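Local coordinates for GNA33 (Neisseria gonorrhoeae FA 1090, PDB 2G5D), which probably cleaves peptidoglycan between N-acetylmuramic acid and N-acetylglucosamine as a lytic transglycosylase, leaving a 1,6-anhydro bond in the N-acetylmuramic acid, at residues A[33-38]-A[104-109]; A[40-45]-A[408-413]; A[97-102]-A[369-374]; A[351-356]-A[383-388]. All blocks are in the same frame, centred on the assembly; numbering follows the deposited sequence.

Contact 1 (A[33-38]-A[104-109]); sequences TTVAGG and TPWQVA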
loop_
_atom_site.group_PDB
_atom_site.type_symbol
_atom_site.label_atom_id
_atom_site.label_comp_id
_atom_site.label_asym_id
_atom_site.label_seq_id
_atom_site.Cartn_x
_atom_site.Cartn_y
_atom_site.Cartn_z
ATOM N N THR A 33 9.042 -30.603 -0.835
ATOM C CA THR A 33 9.282 -30.209 0.576
ATOM C C THR A 33 8.143 -29.322 1.071
ATOM O O THR A 33 7.675 -28.450 0.351
ATOM C CB THR A 33 10.660 -29.490 0.775
ATOM O OG1 THR A 33 11.720 -30.398 0.455
ATOM C CG2 THR A 33 10.860 -29.021 2.222
ATOM N N THR A 34 7.684 -29.569 2.296
ATOM C CA THR A 34 6.539 -28.845 2.822
ATOM C C THR A 34 6.863 -28.147 4.144
ATOM O O THR A 34 7.708 -28.608 4.916
ATOM C CB THR A 34 5.296 -29.766 2.988
ATOM O OG1 THR A 34 5.709 -31.012 3.538
ATOM C CG2 THR A 34 4.629 -30.054 1.656
ATOM N N VAL A 35 6.198 -27.015 4.371
ATOM C CA VAL A 35 6.208 -26.281 5.639
ATOM C C VAL A 35 4.746 -25.932 5.863
ATOM O O VAL A 35 4.015 -25.657 4.912
ATOM C CB VAL A 35 7.063 -24.955 5.555
ATOM C CG1 VAL A 35 6.750 -24.023 6.712
ATOM C CG2 VAL A 35 8.549 -25.254 5.550
ATOM N N ALA A 36 4.299 -25.973 7.109
ATOM C CA ALA A 36 2.904 -25.692 7.412
ATOM C C ALA A 36 2.807 -24.814 8.633
ATOM O O ALA A 36 3.642 -24.891 9.527
ATOM C CB ALA A 36 2.129 -26.984 7.640
ATOM N N GLY A 37 1.757 -24.011 8.681
ATOM C CA GLY A 37 1.493 -23.161 9.828
ATOM C C GLY A 37 0.351 -22.256 9.438
ATOM O O GLY A 37 0.261 -21.825 8.280
ATOM N N GLY A 38 -0.548 -22.018 10.385
ATOM C CA GLY A 38 -1.641 -21.061 10.224
ATOM C C GLY A 38 -2.734 -21.470 9.261
ATOM O O GLY A 38 -3.431 -20.599 8.729
ATOM N N THR A 104 14.218 -20.797 -4.738
ATOM C CA THR A 104 13.353 -21.970 -4.821
ATOM C C THR A 104 11.901 -21.517 -4.730
ATOM O O THR A 104 11.558 -20.703 -3.854
ATOM C CB THR A 104 13.691 -22.975 -3.674
ATOM O OG1 THR A 104 15.016 -23.466 -3.863
ATOM C CG2 THR A 104 12.691 -24.151 -3.629
ATOM N N PRO A 105 11.027 -22.023 -5.641
ATOM C CA PRO A 105 9.613 -21.679 -5.557
ATOM C C PRO A 105 8.824 -22.553 -4.552
ATOM O O PRO A 105 8.934 -23.784 -4.547
ATOM C CB PRO A 105 9.096 -21.909 -6.998
ATOM C CG PRO A 105 10.280 -22.356 -7.807
ATOM C CD PRO A 105 11.290 -22.877 -6.813
ATOM N N TRP A 106 8.045 -21.890 -3.714
ATOM C CA TRP A 106 7.153 -22.554 -2.751
ATOM C C TRP A 106 5.729 -22.220 -3.120
ATOM O O TRP A 106 5.284 -21.083 -2.917
ATOM C CB TRP A 106 7.407 -22.086 -1.315
ATOM C CG TRP A 106 8.775 -22.429 -0.809
ATOM C CD1 TRP A 106 9.940 -21.761 -1.097
ATOM C CD2 TRP A 106 9.130 -23.515 0.054
ATOM N NE1 TRP A 106 10.991 -22.354 -0.440
ATOM C CE2 TRP A 106 10.527 -23.426 0.279
ATOM C CE3 TRP A 106 8.398 -24.537 0.701
ATOM C CZ2 TRP A 106 11.214 -24.329 1.108
ATOM C CZ3 TRP A 106 9.086 -25.444 1.529
ATOM C CH2 TRP A 106 10.480 -25.334 1.715
ATOM N N GLN A 107 5.023 -23.217 -3.664
ATOM C CA GLN A 107 3.591 -23.074 -3.957
ATOM C C GLN A 107 2.797 -22.932 -2.648
ATOM O O GLN A 107 3.043 -23.658 -1.680
ATOM C CB GLN A 107 3.093 -24.266 -4.758
ATOM C CG GLN A 107 1.644 -24.112 -5.139
ATOM C CD GLN A 107 1.187 -25.138 -6.152
ATOM O OE1 GLN A 107 1.455 -26.331 -6.003
ATOM N NE2 GLN A 107 0.465 -24.679 -7.181
ATOM N N VAL A 108 1.858 -21.992 -2.631
ATOM C CA VAL A 108 1.163 -21.593 -1.401
ATOM C C VAL A 108 -0.283 -22.101 -1.395
ATOM O O VAL A 108 -1.048 -21.841 -2.340
ATOM C CB VAL A 108 1.213 -20.043 -1.180
ATOM C CG1 VAL A 108 0.520 -19.658 0.153
ATOM C CG2 VAL A 108 2.668 -19.520 -1.190
ATOM N N ALA A 109 -0.629 -22.871 -0.362
ATOM C CA ALA A 109 -2.033 -23.199 -0.101
ATOM C C ALA A 109 -2.484 -22.558 1.200
ATOM O O ALA A 109 -1.797 -22.639 2.212
ATOM C CB ALA A 109 -2.271 -24.717 -0.081
#
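Strands 34-37 and 103-110 run in the same direction with one strand, 40-44, between them, and T34 CA lies 8.4 Å from W106 CA. W106 bridges the outer strands of this three-strand antiparallel run, whose last member, 103-110, pairs in turn with 403-413 of the 3D domain. The indole spans the intervening strand. Its chi1 of -64° sets CG anti to the carbonyl carbon. Its chi2 of 79° turns the ring plane nearly perpendicular to the CA-CB-CG plane, and the six-membered half reaches T33 and V35.

T33 meets the outer rim of this half twice. Its methyl CG2 lies 3.7 Å from W106 CH2. Its carbonyl O comes obliquely to W106 CZ3 at 3.5 Å. V35 touches the same corner from the next inward-facing position, with CG2 at 4.1 Å from W106 CZ3, also obliquely. The CB of T34, between these two, points away from W106. T34 C still lies near the ring plane at its edge, 4.4 Å from W106 CZ3.

Y42 and V44 pack on W106 from the strand between, and D29 and P418 touch it from loops.

No hydrogen bond crosses between 33-38 and 104-109. The two strands are tied through the backbone of 40-44, while the indole adds a direct, mostly apolar touch over it. Methyl groups and one carbonyl meet carbon atoms of the six-membered ring. No polar atom of T33 depends on the indole, since OG1 is hydrogen-bonded to P30 O and the carbonyl O takes the backbone N-H of V44.

Contact 2 (A[40-45]-A[408-413]); sequences AVYTVV and VWQLLP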
loop_
_atom_site.group_PDB
_atom_site.type_symbol
_atom_site.label_atom_id
_atom_site.label_comp_id
_atom_site.label_asym_id
_atom_site.label_seq_id
_atom_site.Cartn_x
_atom_site.Cartn_y
_atom_site.Cartn_z
ATOM N N ALA A 40 -1.909 -22.696 6.490
ATOM C CA ALA A 40 -1.163 -22.630 5.242
ATOM C C ALA A 40 -0.158 -23.769 5.072
ATOM O O ALA A 40 0.433 -24.271 6.048
ATOM C CB ALA A 40 -0.475 -21.253 5.060
ATOM N N VAL A 41 0.009 -24.183 3.820
ATOM C CA VAL A 41 0.996 -25.212 3.458
ATOM C C VAL A 41 1.836 -24.734 2.261
ATOM O O VAL A 41 1.314 -24.332 1.230
ATOM C CB VAL A 41 0.325 -26.619 3.221
ATOM C CG1 VAL A 41 1.345 -27.661 2.785
ATOM C CG2 VAL A 41 -0.376 -27.110 4.479
ATOM N N TYR A 42 3.154 -24.744 2.427
ATOM C CA TYR A 42 4.063 -24.322 1.360
ATOM C C TYR A 42 4.798 -25.538 0.801
ATOM O O TYR A 42 5.353 -26.311 1.564
ATOM C CB TYR A 42 5.091 -23.343 1.906
ATOM C CG TYR A 42 4.547 -22.170 2.702
ATOM C CD1 TYR A 42 4.337 -22.288 4.063
ATOM C CD2 TYR A 42 4.311 -20.921 2.097
ATOM C CE1 TYR A 42 3.862 -21.237 4.826
ATOM C CE2 TYR A 42 3.839 -19.831 2.867
ATOM C CZ TYR A 42 3.629 -20.011 4.244
ATOM O OH TYR A 42 3.167 -19.011 5.063
ATOM N N THR A 43 4.804 -25.695 -0.521
ATOM C CA THR A 43 5.387 -26.868 -1.169
ATOM C C THR A 43 6.377 -26.439 -2.231
ATOM O O THR A 43 6.030 -25.661 -3.125
ATOM C CB THR A 43 4.283 -27.783 -1.810
ATOM O OG1 THR A 43 3.309 -28.104 -0.818
ATOM C CG2 THR A 43 4.847 -29.098 -2.362
ATOM N N VAL A 44 7.601 -26.966 -2.140
ATOM C CA VAL A 44 8.610 -26.723 -3.166
ATOM C C VAL A 44 8.211 -27.418 -4.467
ATOM O O VAL A 44 7.941 -28.605 -4.484
ATOM C CB VAL A 44 10.011 -27.257 -2.758
ATOM C CG1 VAL A 44 10.955 -27.273 -3.989
ATOM C CG2 VAL A 44 10.591 -26.427 -1.654
ATOM N N VAL A 45 8.188 -26.657 -5.561
ATOM C CA VAL A 45 7.907 -27.200 -6.885
ATOM C C VAL A 45 9.002 -26.687 -7.818
ATOM O O VAL A 45 9.703 -25.751 -7.455
ATOM C CB VAL A 45 6.497 -26.752 -7.415
ATOM C CG1 VAL A 45 5.387 -27.364 -6.590
ATOM C CG2 VAL A 45 6.355 -25.183 -7.455
ATOM N N VAL A 408 -0.548 -18.437 -6.150
ATOM C CA VAL A 408 0.706 -17.779 -5.834
ATOM C C VAL A 408 1.833 -18.736 -5.492
ATOM O O VAL A 408 1.619 -19.804 -4.918
ATOM C CB VAL A 408 0.542 -16.641 -4.761
ATOM C CG1 VAL A 408 -0.627 -15.692 -5.126
ATOM C CG2 VAL A 408 0.403 -17.182 -3.372
ATOM N N TRP A 409 3.045 -18.340 -5.849
ATOM C CA TRP A 409 4.217 -19.114 -5.482
ATOM C C TRP A 409 5.149 -18.114 -4.898
ATOM O O TRP A 409 5.378 -17.056 -5.485
ATOM C CB TRP A 409 4.904 -19.745 -6.697
ATOM C CG TRP A 409 4.121 -20.816 -7.428
ATOM C CD1 TRP A 409 4.373 -22.139 -7.415
ATOM C CD2 TRP A 409 3.030 -20.615 -8.335
ATOM N NE1 TRP A 409 3.495 -22.810 -8.255
ATOM C CE2 TRP A 409 2.649 -21.897 -8.824
ATOM C CE3 TRP A 409 2.338 -19.486 -8.784
ATOM C CZ2 TRP A 409 1.578 -22.085 -9.734
ATOM C CZ3 TRP A 409 1.259 -19.666 -9.680
ATOM C CH2 TRP A 409 0.895 -20.956 -10.145
ATOM N N GLN A 410 5.710 -18.443 -3.747
ATOM C CA GLN A 410 6.688 -17.567 -3.115
ATOM C C GLN A 410 8.108 -18.086 -3.412
ATOM O O GLN A 410 8.375 -19.269 -3.188
ATOM C CB GLN A 410 6.410 -17.578 -1.603
ATOM C CG GLN A 410 7.342 -16.702 -0.791
ATOM C CD GLN A 410 6.951 -16.602 0.677
ATOM O OE1 GLN A 410 7.265 -15.614 1.318
ATOM N NE2 GLN A 410 6.291 -17.637 1.224
ATOM N N LEU A 411 9.002 -17.213 -3.924
ATOM C CA LEU A 411 10.428 -17.560 -4.198
ATOM C C LEU A 411 11.310 -17.032 -3.069
ATOM O O LEU A 411 11.207 -15.879 -2.680
ATOM C CB LEU A 411 10.906 -17.051 -5.592
ATOM C CG LEU A 411 10.437 -17.852 -6.835
ATOM C CD1 LEU A 411 8.930 -17.834 -6.944
ATOM C CD2 LEU A 411 11.054 -17.326 -8.158
ATOM N N LEU A 412 12.132 -17.908 -2.509
ATOM C CA LEU A 412 12.989 -17.553 -1.383
ATOM C C LEU A 412 14.387 -18.045 -1.703
ATOM O O LEU A 412 14.540 -19.091 -2.379
ATOM C CB LEU A 412 12.483 -18.230 -0.079
ATOM C CG LEU A 412 11.126 -17.751 0.437
ATOM C CD1 LEU A 412 10.598 -18.689 1.535
ATOM C CD2 LEU A 412 11.202 -16.282 0.921
ATOM N N PRO A 413 15.412 -17.315 -1.219
ATOM C CA PRO A 413 16.801 -17.773 -1.414
ATOM C C PRO A 413 16.946 -19.253 -1.035
ATOM O O PRO A 413 16.476 -19.654 0.046
ATOM C CB PRO A 413 17.589 -16.876 -0.461
ATOM C CG PRO A 413 16.765 -15.618 -0.399
ATOM C CD PRO A 413 15.347 -16.062 -0.439
#
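Y42 and V45 reach Q410 and W409 across strand 103-110, which pairs with both 40-44 and 403-413. Strand 403-413 is part of the 3D domain, a family of the double-psi beta-barrel type. Strand 40-44, from near the N-terminus, adds to the strand layer on the other side of 103-110. The backbones are far apart, with Y42 CA 8.5 Å from Q410 CA, and no hydrogen bond joins the two segments.

The apolar contact is V45 with W409. The two side chains cross at about a right angle. V45 CG2 comes to the edge of the indole, near its plane, at 3.6 Å from W409 CD1 and 3.8 Å from W409 NE1. With chi1 at -67°, this methyl sits between the backbone N and the carbonyl carbon of V45. W409 also packs on Q107 of the central strand and on A356 and P51.

The amide-aromatic contact is Q410 with Y42. The Q410 chain is extended, with CG anti to the backbone N (chi1 -180°), and carries the amide out to the tyrosine ring. Amide and ring planes are 42° apart, and the approach is oblique.

Both polar ends are held by one loop. Y42 OH is hydrogen-bonded to Y346 O. Q410 OE1 accepts from T348 N, which fixes the turn of the amide and sets NE2 towards the tyrosine, 3.7 Å from Y42 CE2 and 3.9 Å from Y42 CD2.

Contact 3 (A[97-102]-A[369-374]); sequences RFFERY and LIMAQD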
loop_
_atom_site.group_PDB
_atom_site.type_symbol
_atom_site.label_atom_id
_atom_site.label_comp_id
_atom_site.label_asym_id
_atom_site.label_seq_id
_atom_site.Cartn_x
_atom_site.Cartn_y
_atom_site.Cartn_z
ATOM N N ARG A 97 17.994 -16.632 -15.253
ATOM C CA ARG A 97 18.979 -17.545 -14.663
ATOM C C ARG A 97 19.304 -17.264 -13.217
ATOM O O ARG A 97 19.489 -18.201 -12.455
ATOM C CB ARG A 97 20.226 -17.650 -15.527
ATOM C CG ARG A 97 19.939 -18.552 -16.656
ATOM C CD ARG A 97 20.384 -18.002 -17.993
ATOM N NE ARG A 97 21.725 -18.447 -18.331
ATOM C CZ ARG A 97 21.990 -19.548 -19.027
ATOM N NH1 ARG A 97 23.252 -19.861 -19.304
ATOM N NH2 ARG A 97 20.994 -20.323 -19.456
ATOM N N PHE A 98 19.344 -15.975 -12.863
ATOM C CA PHE A 98 19.414 -15.487 -11.479
ATOM C C PHE A 98 18.263 -16.009 -10.578
ATOM O O PHE A 98 18.511 -16.468 -9.462
ATOM C CB PHE A 98 19.435 -13.955 -11.484
ATOM C CG PHE A 98 19.285 -13.322 -10.121
ATOM C CD1 PHE A 98 20.309 -13.418 -9.172
ATOM C CD2 PHE A 98 18.131 -12.603 -9.797
ATOM C CE1 PHE A 98 20.167 -12.839 -7.921
ATOM C CE2 PHE A 98 17.986 -12.007 -8.547
ATOM C CZ PHE A 98 18.997 -12.124 -7.615
ATOM N N PHE A 99 17.021 -15.919 -11.064
ATOM C CA PHE A 99 15.870 -16.352 -10.272
ATOM C C PHE A 99 15.826 -17.887 -10.190
ATOM O O PHE A 99 15.376 -18.435 -9.203
ATOM C CB PHE A 99 14.524 -15.750 -10.781
ATOM C CG PHE A 99 14.390 -14.256 -10.561
ATOM C CD1 PHE A 99 14.354 -13.364 -11.644
ATOM C CD2 PHE A 99 14.336 -13.722 -9.254
ATOM C CE1 PHE A 99 14.243 -11.953 -11.435
ATOM C CE2 PHE A 99 14.235 -12.322 -9.043
ATOM C CZ PHE A 99 14.177 -11.446 -10.131
ATOM N N GLU A 100 16.274 -18.567 -11.238
ATOM C CA GLU A 100 16.361 -20.040 -11.257
ATOM C C GLU A 100 17.457 -20.641 -10.388
ATOM O O GLU A 100 17.256 -21.691 -9.742
ATOM C CB GLU A 100 16.526 -20.542 -12.684
ATOM C CG GLU A 100 15.246 -20.380 -13.483
ATOM C CD GLU A 100 15.400 -20.817 -14.915
ATOM O OE1 GLU A 100 14.365 -20.973 -15.581
ATOM O OE2 GLU A 100 16.543 -20.987 -15.376
ATOM N N ARG A 101 18.597 -19.954 -10.371
ATOM C CA ARG A 101 19.811 -20.431 -9.758
ATOM C C ARG A 101 19.886 -20.138 -8.270
ATOM O O ARG A 101 20.505 -20.892 -7.545
ATOM C CB ARG A 101 21.036 -19.851 -10.476
ATOM C CG ARG A 101 21.413 -20.678 -11.711
ATOM C CD ARG A 101 22.288 -19.946 -12.682
ATOM N NE ARG A 101 22.410 -20.707 -13.931
ATOM C CZ ARG A 101 23.469 -20.685 -14.732
ATOM N NH1 ARG A 101 24.531 -19.928 -14.431
ATOM N NH2 ARG A 101 23.468 -21.425 -15.846
ATOM N N TYR A 102 19.223 -19.072 -7.829
ATOM C CA TYR A 102 19.374 -18.571 -6.455
ATOM C C TYR A 102 18.135 -18.720 -5.556
ATOM O O TYR A 102 18.231 -18.623 -4.325
ATOM C CB TYR A 102 19.875 -17.114 -6.485
ATOM C CG TYR A 102 21.351 -16.957 -6.854
ATOM C CD1 TYR A 102 21.756 -16.833 -8.175
ATOM C CD2 TYR A 102 22.338 -16.937 -5.850
ATOM C CE1 TYR A 102 23.123 -16.687 -8.500
ATOM C CE2 TYR A 102 23.690 -16.797 -6.158
ATOM C CZ TYR A 102 24.081 -16.669 -7.488
ATOM O OH TYR A 102 25.427 -16.525 -7.788
ATOM N N LEU A 369 6.032 -12.563 -12.482
ATOM C CA LEU A 369 6.900 -12.552 -11.302
ATOM C C LEU A 369 6.990 -11.141 -10.756
ATOM O O LEU A 369 7.761 -10.312 -11.268
ATOM C CB LEU A 369 8.307 -13.094 -11.592
ATOM C CG LEU A 369 9.190 -13.213 -10.341
ATOM C CD1 LEU A 369 8.557 -14.182 -9.352
ATOM C CD2 LEU A 369 10.575 -13.688 -10.758
ATOM N N ILE A 370 6.209 -10.882 -9.701
ATOM C CA ILE A 370 6.231 -9.598 -8.970
ATOM C C ILE A 370 7.052 -9.697 -7.693
ATOM O O ILE A 370 7.509 -10.755 -7.356
ATOM C CB ILE A 370 4.794 -9.099 -8.683
ATOM C CG1 ILE A 370 4.108 -9.947 -7.606
ATOM C CG2 ILE A 370 3.981 -9.071 -10.029
ATOM C CD1 ILE A 370 2.950 -9.292 -6.905
ATOM N N MET A 371 7.259 -8.570 -7.018
ATOM C CA MET A 371 7.893 -8.530 -5.709
ATOM C C MET A 371 6.877 -8.134 -4.645
ATOM O O MET A 371 6.124 -7.178 -4.812
ATOM C CB MET A 371 9.099 -7.584 -5.719
ATOM C CG MET A 371 10.107 -7.879 -6.856
ATOM S SD MET A 371 10.977 -9.456 -6.685
ATOM C CE MET A 371 10.668 -10.080 -8.335
ATOM N N ALA A 372 6.856 -8.910 -3.563
ATOM C CA ALA A 372 5.959 -8.709 -2.433
ATOM C C ALA A 372 6.606 -7.729 -1.460
ATOM O O ALA A 372 7.349 -8.121 -0.539
ATOM C CB ALA A 372 5.689 -10.032 -1.766
ATOM N N GLN A 373 6.351 -6.449 -1.687
ATOM C CA GLN A 373 7.109 -5.385 -1.034
ATOM C C GLN A 373 6.214 -4.449 -0.219
ATOM O O GLN A 373 6.673 -3.433 0.325
ATOM C CB GLN A 373 7.870 -4.603 -2.092
ATOM C CG GLN A 373 8.987 -5.377 -2.775
ATOM C CD GLN A 373 9.599 -4.591 -3.916
ATOM O OE1 GLN A 373 8.997 -3.643 -4.400
ATOM N NE2 GLN A 373 10.796 -4.987 -4.356
ATOM N N ASP A 374 4.935 -4.803 -0.119
ATOM C CA ASP A 374 3.960 -3.968 0.555
ATOM C C ASP A 374 2.919 -4.823 1.278
ATOM O O ASP A 374 2.815 -6.034 1.033
ATOM C CB ASP A 374 3.305 -3.045 -0.469
ATOM C CG ASP A 374 2.724 -1.760 0.154
ATOM O OD1 ASP A 374 1.950 -1.093 -0.550
ATOM O OD2 ASP A 374 3.024 -1.418 1.328
#
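F99 has CG anti to the carbonyl carbon (chi1 -69°), and L369 has CG anti to the backbone N (chi1 -175°); these torsions bring the leucine methyl over the phenyl ring. The contact packs helix 92-102 on strand 365-375 of the 3D domain, a double-psi beta-barrel family.

L369 CD2 makes a CH-pi contact. It sits 3.8 Å from the centroid of the F99 ring and only 10° off the ring normal. The nearest ring atoms, F99 CG and F99 CD1, are both 3.9 Å from L369 CD2.

M371 joins at the far end of the ring. Its chain bends at chi2 and chi3 and carries CE obliquely to F99 CZ, at 4.2 Å. The two side chains come from opposite directions.

All three residues are buried, and the contact is wholly apolar. Helix 58-72 runs beside it: F58 touches F99, while S64 and F65 touch M371. L369 O is hydrogen-bonded to S61 OG of this helix, and L369 N to Q56 OE1 just before it.

The phenyl ring is covered on both faces. F98 CD2 lies over the centre of the face opposite L369 CD2, 3.9 Å above the plane.

Contact 4 (A[351-356]-A[383-388]); sequences APLFVA and VRVDYF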
loop_
_atom_site.group_PDB
_atom_site.type_symbol
_atom_site.label_atom_id
_atom_site.label_comp_id
_atom_site.label_asym_id
_atom_site.label_seq_id
_atom_site.Cartn_x
_atom_site.Cartn_y
_atom_site.Cartn_z
ATOM N N ALA A 351 9.944 -10.766 -0.871
ATOM C CA ALA A 351 10.150 -11.965 -1.646
ATOM C C ALA A 351 9.615 -11.824 -3.056
ATOM O O ALA A 351 8.568 -11.233 -3.267
ATOM C CB ALA A 351 9.506 -13.176 -0.974
ATOM N N PRO A 352 10.352 -12.365 -4.034
ATOM C CA PRO A 352 9.721 -12.552 -5.353
ATOM C C PRO A 352 8.455 -13.428 -5.241
ATOM O O PRO A 352 8.422 -14.413 -4.493
ATOM C CB PRO A 352 10.835 -13.222 -6.176
ATOM C CG PRO A 352 12.131 -12.766 -5.486
ATOM C CD PRO A 352 11.778 -12.766 -4.021
ATOM N N LEU A 353 7.400 -13.063 -5.972
ATOM C CA LEU A 353 6.123 -13.741 -5.813
ATOM C C LEU A 353 5.524 -13.904 -7.199
ATOM O O LEU A 353 5.232 -12.927 -7.872
ATOM C CB LEU A 353 5.227 -12.893 -4.899
ATOM C CG LEU A 353 4.092 -13.340 -3.939
ATOM C CD1 LEU A 353 2.742 -13.120 -4.577
ATOM C CD2 LEU A 353 4.190 -14.749 -3.344
ATOM N N PHE A 354 5.383 -15.150 -7.635
ATOM C CA PHE A 354 4.716 -15.413 -8.898
ATOM C C PHE A 354 3.206 -15.495 -8.724
ATOM O O PHE A 354 2.714 -16.253 -7.879
ATOM C CB PHE A 354 5.248 -16.688 -9.527
ATOM C CG PHE A 354 4.966 -16.785 -10.978
ATOM C CD1 PHE A 354 5.930 -16.374 -11.913
ATOM C CD2 PHE A 354 3.738 -17.269 -11.429
ATOM C CE1 PHE A 354 5.666 -16.444 -13.297
ATOM C CE2 PHE A 354 3.471 -17.353 -12.798
ATOM C CZ PHE A 354 4.439 -16.932 -13.730
ATOM N N VAL A 355 2.483 -14.713 -9.534
ATOM C CA VAL A 355 1.031 -14.634 -9.495
ATOM C C VAL A 355 0.486 -15.051 -10.844
ATOM O O VAL A 355 0.802 -14.456 -11.870
ATOM C CB VAL A 355 0.507 -13.200 -9.103
ATOM C CG1 VAL A 355 -1.046 -13.163 -9.021
ATOM C CG2 VAL A 355 1.071 -12.783 -7.795
ATOM N N ALA A 356 -0.289 -16.135 -10.807
ATOM C CA ALA A 356 -1.084 -16.625 -11.903
ATOM C C ALA A 356 -2.537 -16.180 -11.700
ATOM O O ALA A 356 -3.233 -16.654 -10.798
ATOM C CB ALA A 356 -0.999 -18.164 -11.954
ATOM N N VAL A 383 -2.994 -16.947 0.314
ATOM C CA VAL A 383 -3.086 -16.615 -1.107
ATOM C C VAL A 383 -3.956 -15.361 -1.277
ATOM O O VAL A 383 -5.178 -15.439 -1.426
ATOM C CB VAL A 383 -3.633 -17.800 -1.990
ATOM C CG1 VAL A 383 -3.432 -17.500 -3.466
ATOM C CG2 VAL A 383 -2.980 -19.159 -1.619
ATOM N N ARG A 384 -3.307 -14.200 -1.245
ATOM C CA ARG A 384 -4.001 -12.908 -1.255
ATOM C C ARG A 384 -3.040 -11.803 -1.709
ATOM O O ARG A 384 -2.091 -11.479 -1.001
ATOM C CB ARG A 384 -4.599 -12.613 0.138
ATOM C CG ARG A 384 -5.512 -11.370 0.245
ATOM C CD ARG A 384 -6.811 -11.503 -0.556
ATOM N NE ARG A 384 -7.523 -10.236 -0.496
ATOM C CZ ARG A 384 -7.416 -9.274 -1.403
ATOM N NH1 ARG A 384 -6.665 -9.449 -2.495
ATOM N NH2 ARG A 384 -8.088 -8.148 -1.228
ATOM N N VAL A 385 -3.299 -11.230 -2.887
ATOM C CA VAL A 385 -2.409 -10.196 -3.459
ATOM C C VAL A 385 -3.121 -8.904 -3.902
ATOM O O VAL A 385 -4.076 -8.928 -4.682
ATOM C CB VAL A 385 -1.555 -10.754 -4.669
ATOM C CG1 VAL A 385 -0.583 -9.655 -5.218
ATOM C CG2 VAL A 385 -0.768 -12.014 -4.248
ATOM N N ASP A 386 -2.641 -7.761 -3.409
ATOM C CA ASP A 386 -3.084 -6.494 -3.974
ATOM C C ASP A 386 -2.027 -6.105 -5.005
ATOM O O ASP A 386 -0.868 -5.816 -4.677
ATOM C CB ASP A 386 -3.244 -5.416 -2.904
ATOM C CG ASP A 386 -4.378 -4.431 -3.207
ATOM O OD1 ASP A 386 -5.263 -4.713 -4.043
ATOM O OD2 ASP A 386 -4.385 -3.358 -2.579
ATOM N N TYR A 387 -2.436 -6.131 -6.257
ATOM C CA TYR A 387 -1.537 -6.009 -7.379
ATOM C C TYR A 387 -1.326 -4.524 -7.673
ATOM O O TYR A 387 -2.291 -3.813 -7.938
ATOM C CB TYR A 387 -2.161 -6.760 -8.573
ATOM C CG TYR A 387 -1.271 -6.840 -9.771
ATOM C CD1 TYR A 387 -0.410 -7.911 -9.949
ATOM C CD2 TYR A 387 -1.279 -5.840 -10.729
ATOM C CE1 TYR A 387 0.442 -7.975 -11.058
ATOM C CE2 TYR A 387 -0.438 -5.897 -11.838
ATOM C CZ TYR A 387 0.416 -6.959 -11.990
ATOM O OH TYR A 387 1.221 -7.022 -13.091
ATOM N N PHE A 388 -0.081 -4.037 -7.565
ATOM C CA PHE A 388 0.168 -2.618 -7.773
ATOM C C PHE A 388 0.297 -2.294 -9.261
ATOM O O PHE A 388 1.209 -2.761 -9.939
ATOM C CB PHE A 388 1.383 -2.101 -6.968
ATOM C CG PHE A 388 1.636 -0.628 -7.159
ATOM C CD1 PHE A 388 0.690 0.314 -6.750
ATOM C CD2 PHE A 388 2.794 -0.185 -7.782
ATOM C CE1 PHE A 388 0.889 1.656 -6.954
ATOM C CE2 PHE A 388 3.006 1.158 -7.978
ATOM C CZ PHE A 388 2.055 2.085 -7.556
#
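L353 and V355 face V385 with methyl groups. In each pair the side chains run past one another in opposite directions, L353 against V385 and V355 against V385, instead of meeting end on. The CB atoms of all three point into the contact. V385 CG2 does the touching for its strand. It lies 3.7 Å from L353 CD1 and 4.1 Å from V355 CG2. One methyl is thus met by two residues of the facing strand.

The two valines are turned alike. Each has CG1 anti to the backbone N (chi1 -178°) and CG2 anti to the carbonyl carbon. The matching CG2 methyls are the ones that come together. L353 comes in differently. Its chi2 of -100° lies away from the usual staggered values, and this twist turns CD1 towards V385 CG2.

The two strands do not pair. Strand 352-358 hydrogen-bonds with 365-375 and 403-413, whereas 384-391 pairs with 339-342 and 116-129. Both belong to the 3D domain, of the double-psi beta-barrel type, and the inward-facing aliphatic groups are consistent with packing across the barrel interior. V355 CA and V385 CA are 8.2 Å apart.

Neighbouring strands add to this core. V408 packs on V385, V118 on V355, and Q410 on L353. The contact itself has no polar component; all three side chains are buried hydrocarbon.

Polar groups lie on the other side of strand 384-391. R384 NH1 is hydrogen-bonded to T119 OG1 and T117 O, and D386 OD1 is bonded to T119 OG1.

Contacts 1 and 2 interlock, with centres about 4 Å apart. Segment 104-109 lies between the two segments of contact 2, with W106 N 2.7 Å from Q410 O and Q107 N 2.7 Å from T43 O, both probable hydrogen bonds. Centre to centre, contact 4 lies about 12 Å from contact 2, joined by W409 O to F354 N at 2.9 Å, and contact 3 about 11 Å from contact 4, joined by I370 O to L353 N at 2.7 Å. The centres of contacts 1 and 3 are about 16 Å apart, although helix 92-102 leads directly into strand 103-110. Together they run from the N-terminal strands to the barrel and its flanking helix.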